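Local coordinates for protein ATP synthase subunit s, mitochondrial (Bos taurus, PDB 3E4G) that regulates mitochondrial ATP synthase, being needed for its proton conduction and blocking a proton leak through an alternative exit pathway, at residues A68-I73 and L92-Y97; I98-L103 and G125-K130; C102-S107 and I132-H137; E120-G125 and F145-P150. The protein carries 1 engineered substitution. All blocks are in the same frame, centred on the assembly; numbering follows the deposited sequence. Where two conformers were deposited one is given.

Contact 1: residues A68-I73 and L92-Y97; sequences ATDSCI and LCKCHY. With MG (magnesium ion), chain B.
In this leucine-rich repeat fold, neighbouring parallel strands end side by side at A68-T69 and L92-C93. A68 pairs with L92 and T69 with C93. Two backbone bonds join them. C93 N gives its hydrogen to A68 O, lying in the carbonyl plane, at 2.8 Å. D70 N then reaches C93 O almost along the C=O axis, at 2.9 Å. Past the strands both segments turn through a residue with positive phi, D70 and K94, so the two turns follow the same course.

The side chain of K94 runs alongside that of D70, pointing the same way. Its CB lies 3.5 Å from D70 OD1. CG stands anti to the carbonyl carbon, and CD passes beside both carboxylate oxygens. A bend at chi3 (-76°) brings CE to 3.5 Å from D70 OD2. CE also touches the methyl CG2 of T69, at 4.0 Å. The tip NZ makes a long salt bridge to D70 OD2, and water 3 bridges the same two atoms. D70 OD1 accepts from water 1, which also bonds to H96 NE2.

On the apolar face where A68 and L92 point, C95 SG touches A68 CB, and L92 CD2 meets A68 CB and I73 CD1. Water 5 ties S71 O and I73 O to Y97 N. The magnesium ion sits at the end of strand 63-69. It is bound by T69 O at 2.3 Å, by G35 O and by three waters, one of which, water 4, also donates to D70 O.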
loop_
_atom_site.group_PDB
_atom_site.type_symbol
_atom_site.label_atom_id
_atom_site.label_comp_id
_atom_site.label_asym_id
_atom_site.label_seq_id
_atom_site.Cartn_x
_atom_site.Cartn_y
_atom_site.Cartn_z
ATOM N N ALA A 68 -4.889 2.715 4.189
ATOM C CA ALA A 68 -4.261 4.026 4.337
ATOM C C ALA A 68 -5.210 5.052 3.780
ATOM O O ALA A 68 -5.247 5.281 2.556
ATOM C CB ALA A 68 -2.906 4.032 3.614
ATOM N N THR A 69 -6.012 5.648 4.660
ATOM C CA THR A 69 -6.959 6.707 4.289
ATOM C C THR A 69 -6.526 7.973 4.973
ATOM O O THR A 69 -6.297 7.991 6.179
ATOM C CB THR A 69 -8.403 6.285 4.692
ATOM O OG1 THR A 69 -8.764 5.120 3.916
ATOM C CG2 THR A 69 -9.415 7.404 4.379
ATOM N N ASP A 70 -6.433 9.070 4.207
ATOM C CA ASP A 70 -6.028 10.358 4.789
ATOM C C ASP A 70 -4.692 10.171 5.514
ATOM O O ASP A 70 -4.496 10.605 6.643
ATOM C CB ASP A 70 -7.106 10.920 5.706
ATOM C CG ASP A 70 -8.276 11.494 4.930
ATOM O OD1 ASP A 70 -7.984 12.361 4.071
ATOM O OD2 ASP A 70 -9.433 11.193 5.208
ATOM N N SER A 71 -3.727 9.562 4.820
ATOM C CA SER A 71 -2.433 9.172 5.369
ATOM C C SER A 71 -1.322 9.963 4.688
ATOM O O SER A 71 -1.432 10.336 3.509
ATOM C CB SER A 71 -2.249 7.686 5.149
ATOM O OG SER A 71 -0.957 7.220 5.473
ATOM N N CYS A 72 -0.205 10.133 5.400
ATOM C CA CYS A 72 0.985 10.839 4.840
ATOM C C CYS A 72 2.032 9.915 4.334
ATOM O O CYS A 72 3.171 10.377 4.067
ATOM C CB CYS A 72 1.554 11.841 5.908
ATOM S SG CYS A 72 2.280 11.025 7.334
ATOM N N ILE A 73 1.727 8.643 4.085
ATOM C CA ILE A 73 2.724 7.741 3.515
ATOM C C ILE A 73 3.139 8.237 2.135
ATOM O O ILE A 73 2.376 8.774 1.334
ATOM C CB ILE A 73 2.225 6.294 3.473
ATOM C CG1 ILE A 73 0.940 6.141 2.627
ATOM C CG2 ILE A 73 2.082 5.740 4.880
ATOM C CD1 ILE A 73 0.455 4.650 2.615
ATOM N N LEU A 92 -5.496 2.481 -0.655
ATOM C CA LEU A 92 -4.863 3.829 -0.609
ATOM C C LEU A 92 -6.006 4.806 -0.958
ATOM O O LEU A 92 -6.493 4.782 -2.105
ATOM C CB LEU A 92 -3.726 3.937 -1.642
ATOM C CG LEU A 92 -2.638 2.889 -1.512
ATOM C CD1 LEU A 92 -1.622 3.006 -2.656
ATOM C CD2 LEU A 92 -1.967 2.877 -0.160
ATOM N N CYS A 93 -6.433 5.605 -0.007
ATOM C CA CYS A 93 -7.578 6.502 -0.199
ATOM C C CYS A 93 -7.208 7.860 0.352
ATOM O O CYS A 93 -6.832 7.990 1.520
ATOM C CB CYS A 93 -8.806 5.911 0.535
ATOM S SG CYS A 93 -10.261 6.948 0.438
ATOM N N LYS A 94 -7.308 8.897 -0.490
ATOM C CA LYS A 94 -7.018 10.269 -0.025
ATOM C C LYS A 94 -5.608 10.286 0.607
ATOM O O LYS A 94 -5.361 10.859 1.670
ATOM C CB LYS A 94 -8.075 10.764 0.965
ATOM C CG LYS A 94 -9.426 10.933 0.329
ATOM C CD LYS A 94 -10.560 11.389 1.298
ATOM C CE LYS A 94 -11.041 10.285 2.184
ATOM N NZ LYS A 94 -12.418 10.624 2.814
ATOM N N CYS A 95 -4.662 9.647 -0.122
ATOM C CA CYS A 95 -3.218 9.680 0.228
ATOM C C CYS A 95 -2.609 10.721 -0.685
ATOM O O CYS A 95 -2.254 10.462 -1.835
ATOM C CB CYS A 95 -2.556 8.339 0.091
ATOM S SG CYS A 95 -3.119 7.122 1.287
ATOM N N HIS A 96 -2.566 11.972 -0.211
ATOM C CA HIS A 96 -2.250 13.107 -1.086
ATOM C C HIS A 96 -0.818 13.150 -1.521
ATOM O O HIS A 96 -0.498 13.877 -2.479
ATOM C CB HIS A 96 -2.753 14.370 -0.458
ATOM C CG HIS A 96 -4.259 14.349 -0.197
ATOM N ND1 HIS A 96 -5.188 14.006 -1.138
ATOM C CD2 HIS A 96 -4.917 14.489 0.977
ATOM C CE1 HIS A 96 -6.381 14.033 -0.566
ATOM N NE2 HIS A 96 -6.246 14.353 0.710
ATOM N N TYR A 97 0.077 12.414 -0.877
ATOM C CA TYR A 97 1.495 12.436 -1.214
ATOM C C TYR A 97 1.888 11.299 -2.105
ATOM O O TYR A 97 3.037 11.324 -2.602
ATOM C CB TYR A 97 2.336 12.443 0.033
ATOM C CG TYR A 97 2.078 13.591 0.941
ATOM C CD1 TYR A 97 2.770 14.715 0.807
ATOM C CD2 TYR A 97 1.290 13.455 2.047
ATOM C CE1 TYR A 97 2.522 15.809 1.663
ATOM C CE2 TYR A 97 1.011 14.473 2.915
ATOM C CZ TYR A 97 1.603 15.638 2.706
ATOM O OH TYR A 97 1.432 16.725 3.555
HETATM MG MG MG B . -6.393 7.195 8.356
HETATM O O HOH W 1 -8.690 14.395 2.414
HETATM O O HOH W 2 -5.390 13.462 3.910
HETATM O O HOH W 3 -11.638 12.512 4.607
HETATM O O HOH W 4 -6.034 9.633 8.868
HETATM O O HOH W 5 0.013 10.221 1.101
HETATM O O HOH W 6 -2.980 12.521 2.639
HETATM O O HOH W 7 -8.750 7.454 8.286
HETATM O O HOH W 8 -6.401 6.836 10.738
#

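Contact 2: residues I98-L103 and G125-K130; sequences IEDGCL and GNVTDK
D100 carries this contact with both oxygens of its carboxylate. T128 N points at D100 OD1 in a nearly straight bond of 2.8 Å (175° at the hydrogen). T128 OG1 donates to D100 OD2 at 2.6 Å. Each oxygen uses its syn lone pair, so the two bonds fix the carboxylate from the same end.

T128 is the N-cap of helix 129-134. Its OG1 sits between the backbone N and the carbonyl carbon (chi1 84°) and accepts from K130 N at 3.1 Å. K130 lays its CE 3.6 Å from D100 OD2, while its NZ forms a salt bridge with E104. The nearby positive charge and the helix start probably favour an ionised D100.

D100 is itself held at the start of its own helix. Water 10 accepts from D100 N and donates to N126 O. Water 9 works the other way, donating to I98 O and accepting from N126 N. E99, the N-cap residue, gives its N-H to C102 SG.

Beneath the polar layer lies V127. Its CG1 is 3.8 Å from L103 CD1, the two side chains crossing at about a right angle, and its CG2 meets I98 CG2. The contact joins the starts of helix 100-107 (LRR 3) and helix 129-134 (LRR 4), neighbours although helix 110-115 comes between them in the chain. L103 continues inward onto L92, M119 and I121 of strands 89-93 and 118-122.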
loop_
_atom_site.group_PDB
_atom_site.type_symbol
_atom_site.label_atom_id
_atom_site.label_comp_id
_atom_site.label_asym_id
_atom_site.label_seq_id
_atom_site.Cartn_x
_atom_site.Cartn_y
_atom_site.Cartn_z
ATOM N N ILE A 98 1.058 10.281 -2.291
ATOM C CA ILE A 98 1.341 9.106 -3.170
ATOM C C ILE A 98 1.553 9.618 -4.584
ATOM O O ILE A 98 0.811 10.536 -5.031
ATOM C CB ILE A 98 0.197 8.012 -3.027
ATOM C CG1 ILE A 98 0.221 7.441 -1.634
ATOM C CG2 ILE A 98 0.223 6.946 -4.180
ATOM C CD1 ILE A 98 -0.402 6.134 -1.278
ATOM N N GLU A 99 2.440 9.006 -5.308
ATOM C CA GLU A 99 2.651 9.287 -6.729
ATOM C C GLU A 99 2.903 7.938 -7.469
ATOM O O GLU A 99 3.037 6.869 -6.855
ATOM C CB GLU A 99 3.871 10.221 -6.908
ATOM C CG GLU A 99 3.835 11.501 -6.205
ATOM C CD GLU A 99 5.025 12.346 -6.411
ATOM O OE1 GLU A 99 5.888 11.980 -7.222
ATOM O OE2 GLU A 99 5.164 13.409 -5.745
ATOM N N ASP A 100 3.062 8.061 -8.766
ATOM C CA ASP A 100 3.387 6.895 -9.591
ATOM C C ASP A 100 4.620 6.155 -9.067
ATOM O O ASP A 100 4.660 4.925 -9.109
ATOM C CB ASP A 100 3.601 7.310 -11.035
ATOM C CG ASP A 100 2.351 7.775 -11.720
ATOM O OD1 ASP A 100 1.229 7.420 -11.278
ATOM O OD2 ASP A 100 2.488 8.446 -12.807
ATOM N N GLY A 101 5.615 6.919 -8.607
ATOM C CA GLY A 101 6.830 6.258 -8.142
ATOM C C GLY A 101 6.572 5.354 -6.915
ATOM O O GLY A 101 7.273 4.345 -6.752
ATOM N N CYS A 102 5.588 5.683 -6.096
ATOM C CA CYS A 102 5.218 4.864 -4.940
ATOM C C CYS A 102 4.660 3.518 -5.437
ATOM O O CYS A 102 4.996 2.437 -4.929
ATOM C CB CYS A 102 4.145 5.560 -4.095
ATOM S SG CYS A 102 4.657 7.232 -3.503
ATOM N N LEU A 103 3.760 3.598 -6.439
ATOM C CA LEU A 103 3.136 2.398 -7.011
ATOM C C LEU A 103 4.182 1.537 -7.728
ATOM O O LEU A 103 4.174 0.307 -7.646
ATOM C CB LEU A 103 2.011 2.762 -7.952
ATOM C CG LEU A 103 0.867 3.546 -7.251
ATOM C CD1 LEU A 103 -0.222 3.876 -8.270
ATOM C CD2 LEU A 103 0.290 2.786 -6.073
ATOM N N GLY A 125 -4.742 12.076 -5.881
ATOM C CA GLY A 125 -4.788 12.954 -7.055
ATOM C C GLY A 125 -3.600 12.913 -7.928
ATOM O O GLY A 125 -3.711 13.300 -9.091
ATOM N N ASN A 126 -2.405 12.503 -7.452
ATOM C CA ASN A 126 -1.249 12.486 -8.339
ATOM C C ASN A 126 -1.179 11.283 -9.249
ATOM O O ASN A 126 -0.410 11.281 -10.231
ATOM C CB ASN A 126 0.055 12.510 -7.545
ATOM C CG ASN A 126 0.297 13.753 -6.784
ATOM O OD1 ASN A 126 0.739 13.606 -5.569
ATOM N ND2 ASN A 126 0.121 14.886 -7.336
ATOM N N VAL A 127 -1.896 10.181 -8.936
ATOM C CA VAL A 127 -1.676 8.935 -9.663
ATOM C C VAL A 127 -2.106 9.084 -11.102
ATOM O O VAL A 127 -3.152 9.620 -11.426
ATOM C CB VAL A 127 -2.487 7.800 -8.946
ATOM C CG1 VAL A 127 -2.499 6.541 -9.805
ATOM C CG2 VAL A 127 -1.903 7.567 -7.553
ATOM N N THR A 128 -1.261 8.562 -11.991
ATOM C CA THR A 128 -1.590 8.588 -13.421
ATOM C C THR A 128 -1.630 7.194 -13.965
ATOM O O THR A 128 -1.360 6.167 -13.306
ATOM C CB THR A 128 -0.551 9.461 -14.235
ATOM O OG1 THR A 128 0.608 8.633 -14.555
ATOM C CG2 THR A 128 -0.181 10.726 -13.546
ATOM N N ASP A 129 -1.903 7.127 -15.286
ATOM C CA ASP A 129 -1.915 5.865 -15.983
ATOM C C ASP A 129 -0.631 5.083 -15.749
ATOM O O ASP A 129 -0.656 3.837 -15.696
ATOM C CB ASP A 129 -2.115 6.091 -17.487
ATOM C CG ASP A 129 -3.372 6.978 -17.796
ATOM O OD1 ASP A 129 -3.280 8.214 -17.551
ATOM O OD2 ASP A 129 -4.414 6.394 -18.144
ATOM N N LYS A 130 0.507 5.747 -15.683
ATOM C CA LYS A 130 1.795 5.046 -15.490
ATOM C C LYS A 130 1.858 4.266 -14.197
ATOM O O LYS A 130 2.344 3.127 -14.136
ATOM C CB LYS A 130 2.951 6.060 -15.518
ATOM C CG LYS A 130 4.313 5.562 -15.467
ATOM C CD LYS A 130 5.341 6.681 -15.730
ATOM C CE LYS A 130 5.498 7.458 -14.541
ATOM N NZ LYS A 130 6.706 7.177 -13.793
HETATM O O HOH W 9 -1.852 11.242 -4.802
HETATM O O HOH W 10 2.178 10.363 -9.984
#

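Contact 3: residues C102-S107 and I132-H137; sequences CLERLS and IIALHH
Backbone oxygens against carbon make the tightest approaches. S107 CB points at the other segment and stands 3.2 Å from A134 O. In return, H137 CB lies 3.3 Å from S107 O, an oxygen that also accepts a hydrogen bond from Q113.

The side-chain hydrogen bonds of S107 and H136 stay within their own segments. S107 OG sits between the backbone N and the carbonyl carbon (chi1 73°). From there it donates to E104 O at 2.7 Å, on a lone pair in the carbonyl plane. The hydroxyl is thereby turned back onto its own helix, though OG still passes 3.9 Å from A134 CB. An alanine here has no OG, so the bond to E104 O goes and the looser touches on A134 CB and H137 CD2 with it, which would probably leave this helix end less firmly held. H136 ND1 donates to I133 O from above the carbonyl plane, and I133 O also takes H136 N.

Both segments lie on the helical side of the leucine-rich repeat fold. Helix 100-107 belongs to LRR 3, and helix 129-134 with the 3-10 turn 135-137 to LRR 4. Both pack on strand 118-122, in the parallel part of a mixed sheet.

Apolar contacts form the side nearer the sheet. L103 CB meets L135 CD2 and L103 CD1 meets I132 CD1, each at 4.4 Å, so this packing is loose. All three residues also rest on I121. Apart from these, on the outer side, A134 CB touches E104 CG at 4.1 Å.

The rings of H136 and H137 overlap only near their rims, with H136 NE2 3.4 Å above the plane of H137.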
loop_
_atom_site.group_PDB
_atom_site.type_symbol
_atom_site.label_atom_id
_atom_site.label_comp_id
_atom_site.label_asym_id
_atom_site.label_seq_id
_atom_site.Cartn_x
_atom_site.Cartn_y
_atom_site.Cartn_z
ATOM N N CYS A 102 5.588 5.683 -6.096
ATOM C CA CYS A 102 5.218 4.864 -4.940
ATOM C C CYS A 102 4.660 3.518 -5.437
ATOM O O CYS A 102 4.996 2.437 -4.929
ATOM C CB CYS A 102 4.145 5.560 -4.095
ATOM S SG CYS A 102 4.657 7.232 -3.503
ATOM N N LEU A 103 3.760 3.598 -6.439
ATOM C CA LEU A 103 3.136 2.398 -7.011
ATOM C C LEU A 103 4.182 1.537 -7.728
ATOM O O LEU A 103 4.174 0.307 -7.646
ATOM C CB LEU A 103 2.011 2.762 -7.952
ATOM C CG LEU A 103 0.867 3.546 -7.251
ATOM C CD1 LEU A 103 -0.222 3.876 -8.270
ATOM C CD2 LEU A 103 0.290 2.786 -6.073
ATOM N N GLU A 104 5.138 2.190 -8.432
ATOM C CA GLU A 104 6.246 1.505 -9.075
ATOM C C GLU A 104 7.064 0.773 -8.000
ATOM O O GLU A 104 7.390 -0.440 -8.174
ATOM C CB GLU A 104 7.095 2.470 -9.870
ATOM C CG GLU A 104 6.397 2.981 -11.087
ATOM C CD GLU A 104 6.982 4.222 -11.710
ATOM O OE1 GLU A 104 7.876 4.840 -11.126
ATOM O OE2 GLU A 104 6.508 4.588 -12.781
ATOM N N ARG A 105 7.454 1.451 -6.926
ATOM C CA ARG A 105 8.227 0.831 -5.878
ATOM C C ARG A 105 7.529 -0.410 -5.303
ATOM O O ARG A 105 8.113 -1.478 -5.112
ATOM C CB ARG A 105 8.517 1.875 -4.761
ATOM C CG ARG A 105 9.400 1.472 -3.571
ATOM C CD ARG A 105 9.637 2.631 -2.585
ATOM N NE ARG A 105 10.422 3.681 -3.182
ATOM C CZ ARG A 105 11.761 3.609 -3.479
ATOM N NH1 ARG A 105 12.508 2.639 -2.954
ATOM N NH2 ARG A 105 12.302 4.504 -4.220
ATOM N N LEU A 106 6.227 -0.249 -5.039
ATOM C CA LEU A 106 5.419 -1.412 -4.528
ATOM C C LEU A 106 5.432 -2.568 -5.525
ATOM O O LEU A 106 5.569 -3.747 -5.157
ATOM C CB LEU A 106 4.005 -0.982 -4.313
ATOM C CG LEU A 106 3.742 -0.133 -3.030
ATOM C CD1 LEU A 106 2.330 0.444 -3.111
ATOM C CD2 LEU A 106 3.881 -0.949 -1.803
ATOM N N SER A 107 5.230 -2.244 -6.801
ATOM C CA SER A 107 5.056 -3.278 -7.848
ATOM C C SER A 107 6.305 -4.121 -7.987
ATOM O O SER A 107 6.203 -5.255 -8.494
ATOM C CB SER A 107 4.701 -2.656 -9.169
ATOM O OG SER A 107 5.814 -1.995 -9.777
ATOM N N ILE A 132 -0.683 3.162 -12.446
ATOM C CA ILE A 132 -1.646 2.039 -12.503
ATOM C C ILE A 132 -1.074 0.895 -13.280
ATOM O O ILE A 132 -1.186 -0.279 -12.889
ATOM C CB ILE A 132 -3.009 2.534 -13.068
ATOM C CG1 ILE A 132 -3.651 3.626 -12.191
ATOM C CG2 ILE A 132 -3.955 1.332 -13.287
ATOM C CD1 ILE A 132 -3.787 3.265 -10.747
ATOM N N ILE A 133 -0.490 1.155 -14.444
ATOM C CA ILE A 133 -0.043 0.079 -15.292
ATOM C C ILE A 133 1.097 -0.732 -14.599
ATOM O O ILE A 133 1.157 -1.927 -14.806
ATOM C CB ILE A 133 0.394 0.667 -16.687
ATOM C CG1 ILE A 133 -0.808 1.126 -17.461
ATOM C CG2 ILE A 133 1.185 -0.359 -17.503
ATOM C CD1 ILE A 133 -1.560 -0.079 -18.113
ATOM N N ALA A 134 1.869 -0.091 -13.718
ATOM C CA ALA A 134 2.865 -0.779 -12.960
ATOM C C ALA A 134 2.307 -1.981 -12.120
ATOM O O ALA A 134 3.001 -2.949 -11.829
ATOM C CB ALA A 134 3.629 0.183 -12.104
ATOM N N LEU A 135 1.030 -1.856 -11.741
ATOM C CA LEU A 135 0.388 -2.901 -10.913
ATOM C C LEU A 135 0.240 -4.226 -11.614
ATOM O O LEU A 135 -0.098 -5.231 -10.952
ATOM C CB LEU A 135 -0.957 -2.413 -10.383
ATOM C CG LEU A 135 -0.868 -1.075 -9.625
ATOM C CD1 LEU A 135 -2.321 -0.603 -9.303
ATOM C CD2 LEU A 135 0.067 -1.202 -8.353
ATOM N N HIS A 136 0.495 -4.265 -12.925
ATOM C CA HIS A 136 0.429 -5.571 -13.629
ATOM C C HIS A 136 1.441 -6.574 -13.057
ATOM O O HIS A 136 1.228 -7.795 -13.212
ATOM C CB HIS A 136 0.618 -5.405 -15.129
ATOM C CG HIS A 136 1.988 -5.230 -15.563
ATOM N ND1 HIS A 136 2.655 -4.031 -15.625
ATOM C CD2 HIS A 136 2.814 -6.160 -16.088
ATOM C CE1 HIS A 136 3.884 -4.261 -16.105
ATOM N NE2 HIS A 136 4.015 -5.557 -16.357
ATOM N N HIS A 137 2.458 -6.126 -12.355
ATOM C CA HIS A 137 3.409 -7.082 -11.743
ATOM C C HIS A 137 2.775 -7.837 -10.588
ATOM O O HIS A 137 3.364 -8.851 -10.145
ATOM C CB HIS A 137 4.652 -6.368 -11.236
ATOM C CG HIS A 137 5.465 -5.828 -12.357
ATOM N ND1 HIS A 137 6.131 -6.624 -13.325
ATOM C CD2 HIS A 137 5.692 -4.574 -12.687
ATOM C CE1 HIS A 137 6.660 -5.832 -14.219
ATOM N NE2 HIS A 137 6.532 -4.582 -13.803
#

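Contact 4: residues E120-G125 and F145-P150; sequences EIISCG and FLSDLP
S123 OG is held by two bonds. It donates to D148 OD2 at 2.7 Å, on the anti lone pair of that oxygen. It also accepts from water 11, which bonds to S147 OG. D148 brings its carboxylate there with CG anti to the backbone N (chi1 -176°).

S123 and D148 both have positive phi, just past the parallel strand segments 120-122 and 145-147, whose axes lie 2° apart. Three backbone bonds join these: I121 N to F145 O, S147 N to I121 O, and S123 N to S147 O at 2.8 Å.

On the face with E120 and S147, I122 reaches over to F145. Its CD1 is 3.7 Å from F145 CE2, and its CG2 lies 3.9 Å from S147 CB. E120 OE2 comes to the ring edge at F145 CD2, 3.7 Å away. An alanine at I122 lacks CD1, CG1 and CG2, so the F145 ring and S147 CB would probably be less well packed on this face.

On the other face, I121 CB meets L146 CD2. The side chains of I121 and L149 cross at about a right angle, CG2 against CD2, while L149 CD2 also reaches C124 N at 3.5 Å. This face packs on I132 of helix 129-134, completing a beta-alpha-beta unit.

D148 is probably ionised, so a charge-assisted bond joins the two turns, while apolar contacts line both faces of the strands.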
loop_
_atom_site.group_PDB
_atom_site.type_symbol
_atom_site.label_atom_id
_atom_site.label_comp_id
_atom_site.label_asym_id
_atom_site.label_seq_id
_atom_site.Cartn_x
_atom_site.Cartn_y
_atom_site.Cartn_z
ATOM N N GLU A 120 -6.999 -1.192 -3.883
ATOM C CA GLU A 120 -7.997 -0.122 -4.088
ATOM C C GLU A 120 -7.211 1.210 -4.047
ATOM O O GLU A 120 -6.437 1.404 -3.099
ATOM C CB GLU A 120 -9.027 -0.125 -2.980
ATOM C CG GLU A 120 -9.745 -1.516 -2.843
ATOM C CD GLU A 120 -10.687 -1.448 -1.679
ATOM O OE1 GLU A 120 -10.273 -1.385 -0.523
ATOM O OE2 GLU A 120 -11.912 -1.255 -1.911
ATOM N N ILE A 121 -7.437 2.051 -5.030
ATOM C CA ILE A 121 -6.756 3.372 -5.094
ATOM C C ILE A 121 -7.832 4.390 -5.391
ATOM O O ILE A 121 -8.452 4.343 -6.470
ATOM C CB ILE A 121 -5.632 3.377 -6.151
ATOM C CG1 ILE A 121 -4.653 2.225 -5.926
ATOM C CG2 ILE A 121 -4.899 4.727 -6.077
ATOM C CD1 ILE A 121 -3.613 2.095 -7.027
ATOM N N ILE A 122 -8.062 5.270 -4.432
ATOM C CA ILE A 122 -9.252 6.157 -4.429
ATOM C C ILE A 122 -8.780 7.548 -4.086
ATOM O O ILE A 122 -8.192 7.779 -3.025
ATOM C CB ILE A 122 -10.264 5.680 -3.366
ATOM C CG1 ILE A 122 -10.674 4.203 -3.618
ATOM C CG2 ILE A 122 -11.494 6.621 -3.380
ATOM C CD1 ILE A 122 -11.168 3.515 -2.406
ATOM N N SER A 123 -9.115 8.525 -4.944
ATOM C CA SER A 123 -8.899 9.945 -4.568
ATOM C C SER A 123 -7.456 10.210 -4.161
ATOM O O SER A 123 -7.186 10.939 -3.210
ATOM C CB SER A 123 -9.873 10.370 -3.479
ATOM O OG SER A 123 -11.231 10.221 -3.877
ATOM N N CYS A 124 -6.512 9.643 -4.920
ATOM C CA CYS A 124 -5.065 9.952 -4.777
ATOM C C CYS A 124 -4.707 10.756 -5.999
ATOM O O CYS A 124 -4.486 10.196 -7.093
ATOM C CB CYS A 124 -4.257 8.670 -4.664
ATOM S SG CYS A 124 -4.613 7.726 -3.164
ATOM N N GLY A 125 -4.742 12.076 -5.881
ATOM C CA GLY A 125 -4.788 12.954 -7.055
ATOM C C GLY A 125 -3.600 12.913 -7.928
ATOM O O GLY A 125 -3.711 13.300 -9.091
ATOM N N PHE A 145 -9.757 -1.823 -7.670
ATOM C CA PHE A 145 -10.788 -0.774 -7.670
ATOM C C PHE A 145 -10.059 0.569 -7.761
ATOM O O PHE A 145 -9.228 0.887 -6.896
ATOM C CB PHE A 145 -11.594 -0.850 -6.373
ATOM C CG PHE A 145 -12.575 0.253 -6.131
ATOM C CD1 PHE A 145 -13.310 0.812 -7.158
ATOM C CD2 PHE A 145 -12.722 0.753 -4.851
ATOM C CE1 PHE A 145 -14.245 1.838 -6.855
ATOM C CE2 PHE A 145 -13.639 1.760 -4.551
ATOM C CZ PHE A 145 -14.386 2.287 -5.584
ATOM N N LEU A 146 -10.388 1.327 -8.797
ATOM C CA LEU A 146 -9.806 2.674 -9.043
ATOM C C LEU A 146 -10.941 3.684 -9.026
ATOM O O LEU A 146 -11.925 3.485 -9.759
ATOM C CB LEU A 146 -9.108 2.712 -10.403
ATOM C CG LEU A 146 -8.048 1.630 -10.609
ATOM C CD1 LEU A 146 -7.380 1.784 -12.013
ATOM C CD2 LEU A 146 -6.994 1.658 -9.525
ATOM N N SER A 147 -10.800 4.759 -8.280
ATOM C CA SER A 147 -11.872 5.720 -8.158
ATOM C C SER A 147 -11.310 7.136 -8.003
ATOM O O SER A 147 -10.382 7.353 -7.203
ATOM C CB SER A 147 -12.676 5.421 -6.919
ATOM O OG SER A 147 -13.632 6.450 -6.690
ATOM N N ASP A 148 -11.883 8.103 -8.727
ATOM C CA ASP A 148 -11.568 9.530 -8.502
ATOM C C ASP A 148 -10.035 9.726 -8.597
ATOM O O ASP A 148 -9.401 10.272 -7.700
ATOM C CB ASP A 148 -12.111 10.027 -7.190
ATOM C CG ASP A 148 -11.879 11.537 -6.974
ATOM O OD1 ASP A 148 -11.906 12.268 -8.006
ATOM O OD2 ASP A 148 -11.723 11.942 -5.843
ATOM N N LEU A 149 -9.477 9.327 -9.734
ATOM C CA LEU A 149 -8.033 9.490 -10.057
ATOM C C LEU A 149 -7.994 10.371 -11.255
ATOM O O LEU A 149 -7.908 9.895 -12.388
ATOM C CB LEU A 149 -7.337 8.147 -10.320
ATOM C CG LEU A 149 -7.474 7.128 -9.177
ATOM C CD1 LEU A 149 -6.717 5.848 -9.535
ATOM C CD2 LEU A 149 -7.030 7.698 -7.833
ATOM N N PRO A 150 -8.040 11.727 -11.068
ATOM C CA PRO A 150 -8.137 12.590 -12.232
ATOM C C PRO A 150 -6.970 12.489 -13.143
ATOM O O PRO A 150 -7.094 12.844 -14.326
ATOM C CB PRO A 150 -8.248 13.974 -11.566
ATOM C CG PRO A 150 -7.631 13.859 -10.235
ATOM C CD PRO A 150 -8.073 12.461 -9.795
HETATM O O HOH W 11 -13.803 8.579 -4.661
#

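The four contacts lie along one leucine-rich repeat array. Contacts 1 and 4 sit on the same sheet, with centres about 11 Å apart. Strands 89-93 and 118-122 are neighbours, and L92 probably bonds through its backbone to E120 and I122. Contacts 2 and 3 both join helix 100-107 to helix 129-134, with centres about 9 Å apart, and share C102 and L103. Contact 1 closes along the chain before the others open, while contact 4 alternates with contacts 2 and 3. Strand and helix contacts meet in one core at L103, I121, I132 and L135. This is how successive repeats stack, with magnesium bound at the strand-end turns of contact 1.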